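PDB 4C47: inner membrane lipoprotein from Salmonella enterica subsp. enterica serovar typhimurium str. lt2, which assembles as a homotrimer and is required for proper surface expression of the autotransporter adhesin SadA, possibly by acting directly in its biogenesis. Local coordinates for the interface of chains A and B. Coordinates in Å, arbitrary orientation; residue numbers count along the deposited sequence, not the author numbering. Chains: chain A/B, Inner membrane lipoprotein.

Contact 1: the interface of chains A and B. Residues chain A 117-118, 192-193; chain B 93, 113-115, 160-161, 163.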
loop_
_atom_site.group_PDB
_atom_site.type_symbol
_atom_site.label_atom_id
_atom_site.label_comp_id
_atom_site.label_asym_id
_atom_site.label_seq_id
_atom_site.Cartn_x
_atom_site.Cartn_y
_atom_site.Cartn_z
ATOM N N SER A 117 -6.175 -19.230 -22.822
ATOM C CA SER A 117 -6.792 -19.832 -23.999
ATOM C C SER A 117 -5.907 -19.735 -25.241
ATOM O O SER A 117 -6.249 -20.267 -26.294
ATOM C CB SER A 117 -8.142 -19.174 -24.280
ATOM O OG SER A 117 -7.988 -17.791 -24.552
ATOM N N ILE A 118 -4.777 -19.046 -25.117
ATOM C CA ILE A 118 -3.817 -18.949 -26.212
ATOM C C ILE A 118 -2.451 -19.462 -25.763
ATOM O O ILE A 118 -2.108 -19.368 -24.581
ATOM C CB ILE A 118 -3.698 -17.503 -26.749
ATOM C CG1 ILE A 118 -3.263 -16.542 -25.641
ATOM C CG2 ILE A 118 -5.015 -17.052 -27.357
ATOM C CD1 ILE A 118 -2.981 -15.141 -26.137
ATOM N N PHE A 192 2.871 -14.275 -27.451
ATOM C CA PHE A 192 1.505 -14.785 -27.503
ATOM C C PHE A 192 1.135 -15.161 -28.930
ATOM O O PHE A 192 1.519 -14.472 -29.876
ATOM C CB PHE A 192 0.510 -13.736 -27.000
ATOM C CG PHE A 192 0.682 -13.372 -25.555
ATOM C CD1 PHE A 192 0.061 -14.111 -24.561
ATOM C CD2 PHE A 192 1.449 -12.280 -25.192
ATOM C CE1 PHE A 192 0.212 -13.772 -23.231
ATOM C CE2 PHE A 192 1.604 -11.937 -23.865
ATOM C CZ PHE A 192 0.985 -12.684 -22.883
ATOM N N ASP A 193 0.385 -16.249 -29.080
ATOM C CA ASP A 193 -0.147 -16.637 -30.384
ATOM C C ASP A 193 -1.214 -17.722 -30.259
ATOM O O ASP A 193 -2.188 -17.737 -31.010
ATOM C CB ASP A 193 0.971 -17.103 -31.319
ATOM C CG ASP A 193 0.743 -16.668 -32.753
ATOM O OD1 ASP A 193 0.032 -15.662 -32.961
ATOM O OD2 ASP A 193 1.275 -17.327 -33.671
ATOM N N ALA B 93 -5.913 -10.025 -24.378
ATOM C CA ALA B 93 -4.597 -9.727 -24.935
ATOM C C ALA B 93 -4.748 -8.964 -26.243
ATOM O O ALA B 93 -5.603 -9.277 -27.063
ATOM C CB ALA B 93 -3.795 -10.998 -25.144
ATOM N N VAL B 113 -7.940 -10.613 -28.090
ATOM C CA VAL B 113 -8.280 -12.008 -27.855
ATOM C C VAL B 113 -8.665 -12.252 -26.403
ATOM O O VAL B 113 -7.982 -11.800 -25.475
ATOM C CB VAL B 113 -7.149 -12.966 -28.297
ATOM C CG1 VAL B 113 -5.869 -12.678 -27.533
ATOM C CG2 VAL B 113 -7.577 -14.407 -28.097
ATOM N N ASN B 114 -9.783 -12.952 -26.230
ATOM C CA ASN B 114 -10.292 -13.353 -24.926
ATOM C C ASN B 114 -9.446 -14.479 -24.341
ATOM O O ASN B 114 -9.358 -15.565 -24.916
ATOM C CB ASN B 114 -11.750 -13.807 -25.067
ATOM C CG ASN B 114 -12.343 -14.326 -23.770
ATOM O OD1 ASN B 114 -11.824 -14.075 -22.684
ATOM N ND2 ASN B 114 -13.449 -15.049 -23.883
ATOM N N LEU B 115 -8.830 -14.214 -23.193
ATOM C CA LEU B 115 -7.950 -15.178 -22.538
ATOM C C LEU B 115 -8.711 -16.215 -21.720
ATOM O O LEU B 115 -8.116 -17.161 -21.200
ATOM C CB LEU B 115 -6.945 -14.453 -21.641
ATOM C CG LEU B 115 -6.032 -13.456 -22.353
ATOM C CD1 LEU B 115 -5.085 -12.788 -21.365
ATOM C CD2 LEU B 115 -5.260 -14.149 -23.464
ATOM N N PRO B 160 -13.360 -17.456 -27.148
ATOM C CA PRO B 160 -12.160 -17.877 -26.414
ATOM C C PRO B 160 -11.003 -18.237 -27.343
ATOM O O PRO B 160 -11.143 -19.139 -28.170
ATOM C CB PRO B 160 -12.619 -19.139 -25.673
ATOM C CG PRO B 160 -14.102 -19.074 -25.657
ATOM C CD PRO B 160 -14.507 -18.345 -26.892
ATOM N N GLY B 161 -9.884 -17.535 -27.206
ATOM C CA GLY B 161 -8.672 -17.884 -27.924
ATOM C C GLY B 161 -8.623 -17.402 -29.361
ATOM O O GLY B 161 -7.638 -17.632 -30.064
ATOM N N TRP B 163 -8.253 -14.500 -31.955
ATOM C CA TRP B 163 -7.834 -13.130 -32.230
ATOM C C TRP B 163 -8.862 -12.442 -33.120
ATOM O O TRP B 163 -9.158 -12.911 -34.219
ATOM C CB TRP B 163 -6.457 -13.109 -32.897
ATOM C CG TRP B 163 -5.322 -13.459 -31.975
ATOM C CD1 TRP B 163 -4.713 -14.676 -31.844
ATOM C CD2 TRP B 163 -4.654 -12.576 -31.060
ATOM N NE1 TRP B 163 -3.709 -14.605 -30.905
ATOM C CE2 TRP B 163 -3.654 -13.328 -30.409
ATOM C CE3 TRP B 163 -4.807 -11.226 -30.728
ATOM C CZ2 TRP B 163 -2.810 -12.772 -29.447
ATOM C CZ3 TRP B 163 -3.967 -10.677 -29.771
ATOM C CH2 TRP B 163 -2.982 -11.448 -29.144
#
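A:Ile118 pushes its branched side chain against the globular domain of chain B, with A:Ser117 making the polar contact beside it. From CB of A:Ile118 the methyl CG2 splits off toward CG2 of B:Val113, 3.8 Å away, the two side chains meeting tip to tip. The other branch, CG1, passes CD2 of B:Leu115, and the end carbon CD1 of A:Ile118 comes 3.7 Å from CD2 of B:Leu115. CD1 of A:Ile118 also approaches CZ2 of B:Trp163 at 4.1 Å. A beta-branched chain suits the place, since its two arms meet different neighbours. B:Gly161, with a positive phi of 81°, brings CA against CG2 of A:Ile118 and CB of A:Ser117, with no side chain of its own in the way. In A:Ser117, chi1 of 62° holds OG between the backbone N and carbonyl carbon, from where the small hydroxyl donates to O of B:Asn114 at 2.6 Å, in the carbonyl plane and on a lone pair. Within chain B, CG1 of B:Val113 lies 3.3 Å above the indole plane of B:Trp163, toward the rim of one face. At the ring edge, in plane, O of the poorly ordered A:Asp193 lies 3.5 Å from NE1 of B:Trp163, a weak, doubtful hydrogen bond. The site joins loops of two C-terminal beta-sandwich domains, with B:Val113 and B:Asn114 closing strand 105-114.

Contact 2: the interface of chains A and B. Residues chain A 60, 64; chain B 56, 59-60, 63.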
loop_
_atom_site.group_PDB
_atom_site.type_symbol
_atom_site.label_atom_id
_atom_site.label_comp_id
_atom_site.label_asym_id
_atom_site.label_seq_id
_atom_site.Cartn_x
_atom_site.Cartn_y
_atom_site.Cartn_z
ATOM N N VAL A 60 0.118 -1.021 6.214
ATOM C CA VAL A 60 0.969 -1.060 5.030
ATOM C C VAL A 60 1.643 -2.424 4.863
ATOM O O VAL A 60 1.723 -2.955 3.753
ATOM C CB VAL A 60 2.022 0.065 5.068
ATOM C CG1 VAL A 60 2.970 -0.043 3.893
ATOM C CG2 VAL A 60 1.338 1.425 5.076
ATOM N N GLU A 64 0.981 -4.681 1.505
ATOM C CA GLU A 64 2.142 -5.049 0.703
ATOM C C GLU A 64 2.339 -6.567 0.642
ATOM O O GLU A 64 2.727 -7.102 -0.399
ATOM C CB GLU A 64 3.413 -4.373 1.225
ATOM C CG GLU A 64 4.589 -4.454 0.257
ATOM C CD GLU A 64 5.932 -4.501 0.961
ATOM O OE1 GLU A 64 5.964 -4.317 2.194
ATOM O OE2 GLU A 64 6.957 -4.728 0.281
ATOM N N VAL B 56 7.925 4.192 5.296
ATOM C CA VAL B 56 6.518 3.903 5.022
ATOM C C VAL B 56 6.033 4.520 3.711
ATOM O O VAL B 56 5.375 3.852 2.910
ATOM C CB VAL B 56 5.605 4.350 6.184
ATOM C CG1 VAL B 56 4.192 4.619 5.694
ATOM C CG2 VAL B 56 5.596 3.299 7.268
ATOM N N VAL B 59 7.473 2.594 0.759
ATOM C CA VAL B 59 6.725 1.368 0.465
ATOM C C VAL B 59 5.367 1.634 -0.199
ATOM O O VAL B 59 5.009 1.017 -1.222
ATOM C CB VAL B 59 6.507 0.531 1.744
ATOM C CG1 VAL B 59 5.595 -0.651 1.462
ATOM C CG2 VAL B 59 7.842 0.058 2.310
ATOM N N VAL B 60 4.617 2.554 0.400
ATOM C CA VAL B 60 3.289 2.912 -0.085
ATOM C C VAL B 60 3.306 3.331 -1.554
ATOM O O VAL B 60 2.394 2.983 -2.314
ATOM C CB VAL B 60 2.647 4.000 0.805
ATOM C CG1 VAL B 60 1.682 4.867 0.009
ATOM C CG2 VAL B 60 1.950 3.349 1.986
ATOM N N VAL B 63 3.471 0.234 -3.670
ATOM C CA VAL B 63 2.175 -0.438 -3.579
ATOM C C VAL B 63 1.137 0.188 -4.520
ATOM O O VAL B 63 0.475 -0.515 -5.303
ATOM C CB VAL B 63 1.642 -0.436 -2.132
ATOM C CG1 VAL B 63 0.195 -0.895 -2.091
ATOM C CG2 VAL B 63 2.512 -1.319 -1.250
#
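The flat carboxylate of A:Glu64 carries a methyl of B:Val59 over one face: CG1 of B:Val59 stands above the plane, shifted from the carboxylate carbon CD of A:Glu64 toward OE1 and 3.9 Å from CD. Both residues belong to the parallel trimeric coiled coil of SadB, in which the spacing of residues 56, 60 and 63 by four and three marks the stripe turned inward, while B:Val59 and A:Glu64 would be its flanks. A:Glu64 runs across B:Val59 at about a right angle. Its CG is anti to the backbone N (chi1 -167°), which swings the chain across the chain B helix, over B:Val63 and B:Val59, with a bend at chi2 (-149°). CB of A:Glu64 lies 4.0 Å from CG2 of B:Val63. Glutamate suits such a rim because its methylenes can pack on valines while the charged end can probably reach toward solvent. OE1 of A:Glu64 lies against the methyl CG1 of B:Val59, 3.8 Å away, and no polar group of chain B comes within bonding distance. One turn earlier, A:Val60 divides its two short methyls between neighbours, for which the compact, beta-branched valine is suited. CG1 of A:Val60, anti to the backbone N at chi1 176°, reaches CG1 of B:Val59 at 3.6 Å. CG2 of A:Val60 points to the equivalent residue, meeting CG2 of B:Val60 at 3.7 Å as the side chains cross at about a right angle. B:Val56 adds a more distant contact, its CG1 4.3 Å from CG2 of A:Val60.

Contact 3: the interface of chains A and B. Residues chain A 25, 28-29, 32; chain B 24, 28.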
loop_
_atom_site.group_PDB
_atom_site.type_symbol
_atom_site.label_atom_id
_atom_site.label_comp_id
_atom_site.label_asym_id
_atom_site.label_seq_id
_atom_site.Cartn_x
_atom_site.Cartn_y
_atom_site.Cartn_z
ATOM N N ILE A 25 14.386 40.006 33.248
ATOM C CA ILE A 25 13.950 38.856 34.031
ATOM C C ILE A 25 12.473 38.542 33.791
ATOM O O ILE A 25 12.113 37.387 33.544
ATOM C CB ILE A 25 14.215 39.062 35.534
ATOM C CG1 ILE A 25 15.714 38.954 35.824
ATOM C CG2 ILE A 25 13.451 38.039 36.360
ATOM C CD1 ILE A 25 16.092 39.308 37.239
ATOM N N LEU A 28 12.106 36.922 30.485
ATOM C CA LEU A 28 12.570 35.538 30.561
ATOM C C LEU A 28 11.539 34.613 31.201
ATOM O O LEU A 28 11.343 33.485 30.749
ATOM C CB LEU A 28 13.895 35.448 31.317
ATOM C CG LEU A 28 15.149 35.897 30.563
ATOM C CD1 LEU A 28 16.325 36.025 31.517
ATOM C CD2 LEU A 28 15.477 34.925 29.438
ATOM N N GLU A 29 10.882 35.091 32.253
ATOM C CA GLU A 29 9.849 34.307 32.924
ATOM C C GLU A 29 8.678 34.031 31.981
ATOM O O GLU A 29 8.234 32.878 31.848
ATOM C CB GLU A 29 9.360 35.012 34.193
ATOM C CG GLU A 29 10.362 35.002 35.343
ATOM C CD GLU A 29 9.887 35.810 36.540
ATOM O OE1 GLU A 29 9.031 36.703 36.356
ATOM O OE2 GLU A 29 10.367 35.553 37.664
ATOM N N GLN A 32 9.686 31.581 29.318
ATOM C CA GLN A 32 9.831 30.259 29.918
ATOM C C GLN A 32 8.475 29.576 30.047
ATOM O O GLN A 32 8.331 28.396 29.709
ATOM C CB GLN A 32 10.517 30.349 31.282
ATOM C CG GLN A 32 10.901 29.003 31.887
ATOM C CD GLN A 32 9.792 28.388 32.726
ATOM O OE1 GLN A 32 9.014 29.097 33.365
ATOM N NE2 GLN A 32 9.714 27.062 32.725
ATOM N N LYS B 24 14.889 34.350 41.644
ATOM C CA LYS B 24 14.209 34.202 40.354
ATOM C C LYS B 24 15.127 33.625 39.269
ATOM O O LYS B 24 14.735 32.723 38.516
ATOM C CB LYS B 24 13.623 35.540 39.887
ATOM C CG LYS B 24 12.452 36.042 40.723
ATOM C CD LYS B 24 11.882 37.332 40.152
ATOM C CE LYS B 24 10.677 37.808 40.946
ATOM N NZ LYS B 24 10.155 39.111 40.446
ATOM N N LEU B 28 14.897 30.133 37.155
ATOM C CA LEU B 28 14.956 30.150 35.694
ATOM C C LEU B 28 16.040 29.231 35.116
ATOM O O LEU B 28 15.814 28.569 34.104
ATOM C CB LEU B 28 15.110 31.582 35.170
ATOM C CG LEU B 28 13.831 32.424 35.198
ATOM C CD1 LEU B 28 14.134 33.908 35.037
ATOM C CD2 LEU B 28 12.862 31.958 34.120
#
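B:Leu28 sets its CG anti to its own carbonyl carbon (chi1 -77°), which carries the forked tip between A:Leu28, A:Glu29 and A:Gln32. A:Glu29 has a similar chi1, -72°, and stays extended beyond CG; its chain crosses both B:Leu28 and B:Lys24 at about a right angle. The fork is shared out. CD1 of B:Leu28 lies 3.9 Å from CG of A:Glu29, and the same CD1 of B:Leu28 is 4.0 Å from CB of A:Leu28. CD2 of B:Leu28 touches CB of A:Gln32 at 4.0 Å. Leucine suits this inward position because its two methyls, set well away from the backbone, can span several partners on the next helix. A:Glu29 shields that leucine with its methylene CG and then reaches B:Lys24, where OE2 of A:Glu29 rests against the side-chain carbon CD of B:Lys24 at 3.4 Å. The amino nitrogen NZ of B:Lys24 is 4.5 Å from OE2 of A:Glu29, too long for a salt bridge, though opposite charges would probably still attract. Lysine works here through its long aliphatic stem, whose CD in B:Lys24 also passes CG2 of A:Ile25 at 4.2 Å. All six residues belong to helix 8-71, in the N-terminal half of the coiled coil, where residues 25, 28 and 32 follow the spacing of its inward stripe.

Contact 4: the interface of chains A and B. Residues chain A 14-15, 18; chain B 14, 17-18.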
loop_
_atom_site.group_PDB
_atom_site.type_symbol
_atom_site.label_atom_id
_atom_site.label_comp_id
_atom_site.label_asym_id
_atom_site.label_seq_id
_atom_site.Cartn_x
_atom_site.Cartn_y
_atom_site.Cartn_z
ATOM N N MET A 14 23.368 52.102 39.381
ATOM C CA MET A 14 23.074 50.728 39.786
ATOM C C MET A 14 21.574 50.440 39.840
ATOM O O MET A 14 21.128 49.391 39.380
ATOM C CB MET A 14 23.709 50.410 41.139
ATOM C CG MET A 14 25.181 50.051 41.061
ATOM S SD MET A 14 25.891 49.807 42.697
ATOM C CE MET A 14 24.599 48.842 43.474
ATOM N N LYS A 15 20.803 51.368 40.402
ATOM C CA LYS A 15 19.354 51.217 40.480
ATOM C C LYS A 15 18.739 51.126 39.089
ATOM O O LYS A 15 17.819 50.337 38.853
ATOM C CB LYS A 15 18.734 52.379 41.262
ATOM C CG LYS A 15 17.221 52.301 41.414
ATOM C CD LYS A 15 16.693 53.395 42.331
ATOM C CE LYS A 15 15.175 53.349 42.427
ATOM N NZ LYS A 15 14.678 52.006 42.845
ATOM N N GLN A 18 19.440 47.867 37.611
ATOM C CA GLN A 18 18.628 46.896 38.330
ATOM C C GLN A 18 17.207 46.854 37.778
ATOM O O GLN A 18 16.630 45.778 37.627
ATOM C CB GLN A 18 18.612 47.193 39.830
ATOM C CG GLN A 18 17.909 46.130 40.660
ATOM C CD GLN A 18 18.249 46.212 42.136
ATOM O OE1 GLN A 18 17.509 46.802 42.924
ATOM N NE2 GLN A 18 19.373 45.615 42.518
ATOM N N MET B 14 17.225 48.164 47.521
ATOM C CA MET B 14 17.954 47.630 46.377
ATOM C C MET B 14 18.563 46.257 46.666
ATOM O O MET B 14 18.541 45.374 45.804
ATOM C CB MET B 14 19.022 48.618 45.897
ATOM C CG MET B 14 18.460 49.743 45.035
ATOM S SD MET B 14 19.693 50.946 44.496
ATOM C CE MET B 14 20.909 49.879 43.734
ATOM N N GLN B 17 15.610 43.677 46.693
ATOM C CA GLN B 17 15.174 43.382 45.333
ATOM C C GLN B 17 16.215 42.559 44.578
ATOM O O GLN B 17 15.865 41.664 43.810
ATOM C CB GLN B 17 14.846 44.663 44.558
ATOM C CG GLN B 17 14.068 44.408 43.270
ATOM C CD GLN B 17 14.039 45.608 42.345
ATOM O OE1 GLN B 17 14.202 46.749 42.779
ATOM N NE2 GLN B 17 13.838 45.353 41.056
ATOM N N GLN B 18 17.493 42.854 44.809
ATOM C CA GLN B 18 18.572 42.106 44.170
ATOM C C GLN B 18 18.563 40.647 44.624
ATOM O O GLN B 18 18.788 39.735 43.822
ATOM C CB GLN B 18 19.932 42.748 44.454
ATOM C CG GLN B 18 21.046 42.281 43.524
ATOM C CD GLN B 18 22.395 42.881 43.871
ATOM O OE1 GLN B 18 22.794 42.908 45.035
ATOM N NE2 GLN B 18 23.104 43.369 42.859
#
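A:Gln18 and B:Met14 pack where parallel helices of the trimeric coiled coil meet, a mixed polar and apolar patch that helps hold the three subunits together near the start of the stalk. B:Met14 is bent at its last torsion (chi3 54°), which turns its methyl CE inward to meet CE of A:Met14 at 3.8 Å, the two side chains crossing at about a right angle. CE of B:Met14 also lies 3.7 Å from the backbone N of A:Lys15. SD of B:Met14 is 3.7 Å from CB of A:Lys15, which presents its aliphatic base. Methionine, flexible and unbranched, can adapt to a core neighbour and a flanking one at once. A:Gln18 is extended, with CG anti to the backbone N (chi1 -174°), and its amide reaches over the B helix. NE2 of A:Gln18 makes a weak hydrogen bond to the backbone O of B:Met14 at 3.4 Å. OE1 of A:Gln18 is modelled 3.3 Å from OE1 of B:Gln17 and 3.4 Å from O of B:Met14, oxygen pairs that leave the amide orientation, and with it the weak bond, doubtful. Glutamine brings into the core a polar group that may find a backbone partner. The site lies in the early turns of helix 8-71, at the end that the lipidated N-terminus of the natural protein would tether to the inner membrane.

Contacts 2, 3 and 4 follow one another along the same helix, 8-71, in both chains, while contact 1 belongs to the globular domains beyond it. Measured between centres of their C-alpha atoms, contacts 3 and 4 are about 17 Å apart, contacts 2 and 3 about 48 Å, and contacts 1 and 2 about 34 Å; contacts 1 and 4 span about 97 Å. The extended coiled coil holds the trimer together, with polar residues entering the core toward the N-terminus and valines near the domains. Contact 1 probably adds support where the sandwich domains of neighbouring subunits touch.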